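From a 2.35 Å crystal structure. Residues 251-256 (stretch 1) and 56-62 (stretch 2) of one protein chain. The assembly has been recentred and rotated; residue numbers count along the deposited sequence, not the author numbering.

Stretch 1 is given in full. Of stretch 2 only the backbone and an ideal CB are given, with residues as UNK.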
# COMPACT_ATOMS: atom_id res chain seq x y z
N LEU A 251 -4.01 -20.37 -9.75
CA LEU A 251 -4.02 -20.14 -8.31
C LEU A 251 -4.19 -21.46 -7.56
O LEU A 251 -4.97 -22.32 -7.99
CB LEU A 251 -5.14 -19.18 -7.92
CG LEU A 251 -5.15 -17.81 -8.60
CD1 LEU A 251 -6.26 -16.95 -8.03
CD2 LEU A 251 -3.81 -17.12 -8.45
N PRO A 252 -3.47 -21.65 -6.46
CA PRO A 252 -3.65 -22.87 -5.66
C PRO A 252 -5.02 -22.92 -5.01
O PRO A 252 -5.67 -21.89 -4.77
CB PRO A 252 -2.54 -22.78 -4.61
CG PRO A 252 -2.20 -21.33 -4.54
CD PRO A 252 -2.40 -20.79 -5.92
N ALA A 253 -5.47 -24.15 -4.71
CA ALA A 253 -6.79 -24.35 -4.14
C ALA A 253 -6.93 -23.72 -2.76
O ALA A 253 -8.06 -23.51 -2.30
CB ALA A 253 -7.11 -25.85 -4.06
N GLY A 254 -5.82 -23.42 -2.09
CA GLY A 254 -5.90 -22.76 -0.79
C GLY A 254 -6.49 -21.37 -0.87
O GLY A 254 -7.16 -20.92 0.06
N VAL A 255 -6.24 -20.66 -1.98
CA VAL A 255 -6.80 -19.32 -2.16
C VAL A 255 -8.32 -19.37 -2.16
O VAL A 255 -8.98 -18.47 -1.63
CB VAL A 255 -6.25 -18.69 -3.45
CG1 VAL A 255 -7.00 -17.41 -3.79
CG2 VAL A 255 -4.76 -18.42 -3.32
N SER A 256 -8.89 -20.43 -2.73
CA SER A 256 -10.34 -20.51 -2.84
C SER A 256 -11.01 -20.62 -1.47
O SER A 256 -12.10 -20.08 -1.26
CB SER A 256 -10.73 -21.71 -3.72
OG SER A 256 -9.92 -22.84 -3.43
N UNK A 56 0.34 -17.88 6.00
CA UNK A 56 0.91 -19.04 5.32
C UNK A 56 0.51 -19.07 3.85
O UNK A 56 1.34 -19.35 2.98
CB UNK A 56 0.47 -20.33 6.01
N UNK A 57 -0.77 -18.79 3.56
CA UNK A 57 -1.21 -18.78 2.17
C UNK A 57 -0.51 -17.69 1.37
O UNK A 57 -0.09 -17.91 0.23
CB UNK A 57 -2.73 -18.59 2.10
N UNK A 58 -0.38 -16.50 1.97
CA UNK A 58 0.34 -15.41 1.30
C UNK A 58 1.80 -15.79 1.06
O UNK A 58 2.36 -15.49 -0.00
CB UNK A 58 0.26 -14.13 2.13
N UNK A 59 2.43 -16.46 2.03
CA UNK A 59 3.80 -16.91 1.85
C UNK A 59 3.92 -17.88 0.67
O UNK A 59 4.92 -17.87 -0.05
CB UNK A 59 4.31 -17.57 3.13
N UNK A 60 2.90 -18.72 0.48
CA UNK A 60 2.94 -19.67 -0.62
C UNK A 60 2.88 -18.97 -1.97
O UNK A 60 3.60 -19.34 -2.91
CB UNK A 60 1.79 -20.67 -0.50
N UNK A 61 2.04 -17.93 -2.09
CA UNK A 61 1.91 -17.23 -3.36
C UNK A 61 3.20 -16.52 -3.74
O UNK A 61 3.61 -16.54 -4.91
CB UNK A 61 0.76 -16.22 -3.30
N UNK A 62 3.85 -15.87 -2.77
CA UNK A 62 5.10 -15.15 -3.05
C UNK A 62 6.19 -16.12 -3.48
O UNK A 62 6.96 -15.85 -4.41
CB UNK A 62 5.56 -14.36 -1.82

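Stretch 2 is one run of helix, with phi/psi near -64/-41 throughout. The backbone bond from N of position 60 to O of position 56, 3.0 Å, opens the pattern. Glycine and proline are therefore less expected, and side chains must be judged by the direction of CA-to-CB. Stretch 1 offers mostly apolar surface: the ring of P252, the side chain of V255 and the bare CA of G254. It brings no charged side chain.

Position 56 lies out of reach. Its ideal CB has nothing of stretch 1 within 5.5 Å, so stretch 1 places no demand here and many residues would suit. The deposited residue is A56, which makes no contact.

Position 57 points toward stretch 1. Its CA is 6.8 Å from the CA of G254, the nearer of the two backbone approaches. The ideal CB is still 5.4 Å from O of G254, which leaves a gap for a side chain of medium length. Leucine, methionine, glutamine or glutamate could fill it, lying along P252 and V255. The backbone N of V255 is no free donor, since it already bonds O of P252 at 3.1 Å. The residue is Q57, with chi1 t and chi2 p. Its OE1 comes within 3.2 Å of CA of G254. That close approach depends on the glycine: an ideal CB on G254 would lie 2.0 Å from OE1 of Q57, a clash. The amide also packs against apolar atoms, with NE2 of Q57 3.8 Å from CG of P252 and 3.8 Å from CG2 of V255. No hydrogen bond crosses between the stretches, so the fit here is one of shape.

Position 58 is turned out of reach of stretch 1, which cannot choose among side chains. The residue is L58, with chi1 t and chi2 p.

Position 59 is likewise out of reach, and polar or apolar residues would serve equally. The residue is Q59; its NE2 is hydrogen-bonded elsewhere in the structure.

Position 60 points toward stretch 1, but from a distance, with nothing within 5.5 Å of the ideal CB. A short side chain would leave open space. A long one, such as glutamine, glutamate, lysine, arginine or methionine, could reach P252. The residue is Q60, extended with chi1 and chi2 both t. Its NE2 ends 3.8 Å from CB of P252, a packing contact.

Position 61 sends its CB sideways, and its CA is 8.2 Å from the CA of P252. A branched or flexible apolar side chain could swing its end toward P252 and V255; leucine, isoleucine or methionine would suit. The residue is L61, with chi1 m and chi2 t. Its CD2 meets CD of P252 at 3.9 Å and CG2 of V255 at 3.9 Å, joining both in one small apolar cluster.

Position 62 is out of reach, and stretch 1 gives no guidance. The residue is V62, with chi1 t.

Stretch 2, residues 56-62: AQLQQLV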
# COMPACT_ATOMS: atom_id res chain seq x y z
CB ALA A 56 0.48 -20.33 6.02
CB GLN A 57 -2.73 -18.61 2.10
CG GLN A 57 -3.29 -18.65 0.69
CD GLN A 57 -2.95 -19.95 -0.03
OE1 GLN A 57 -3.43 -21.02 0.35
NE2 GLN A 57 -2.12 -19.86 -1.06
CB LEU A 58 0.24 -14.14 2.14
CG LEU A 58 1.05 -12.94 1.63
CD1 LEU A 58 0.64 -12.57 0.21
CD2 LEU A 58 0.91 -11.76 2.56
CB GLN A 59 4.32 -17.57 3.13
CG GLN A 59 4.67 -16.60 4.24
CD GLN A 59 5.47 -17.26 5.35
OE1 GLN A 59 5.56 -18.48 5.42
NE2 GLN A 59 6.06 -16.44 6.22
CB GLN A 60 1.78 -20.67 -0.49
CG GLN A 60 1.69 -21.68 -1.62
CD GLN A 60 0.56 -22.67 -1.43
OE1 GLN A 60 -0.20 -22.59 -0.46
NE2 GLN A 60 0.44 -23.61 -2.36
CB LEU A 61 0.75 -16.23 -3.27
CG LEU A 61 -0.63 -16.87 -3.10
CD1 LEU A 61 -1.59 -15.88 -2.46
CD2 LEU A 61 -1.16 -17.35 -4.44
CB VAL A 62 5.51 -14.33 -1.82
CG1 VAL A 62 6.93 -13.81 -1.97
CG2 VAL A 62 4.55 -13.17 -1.62
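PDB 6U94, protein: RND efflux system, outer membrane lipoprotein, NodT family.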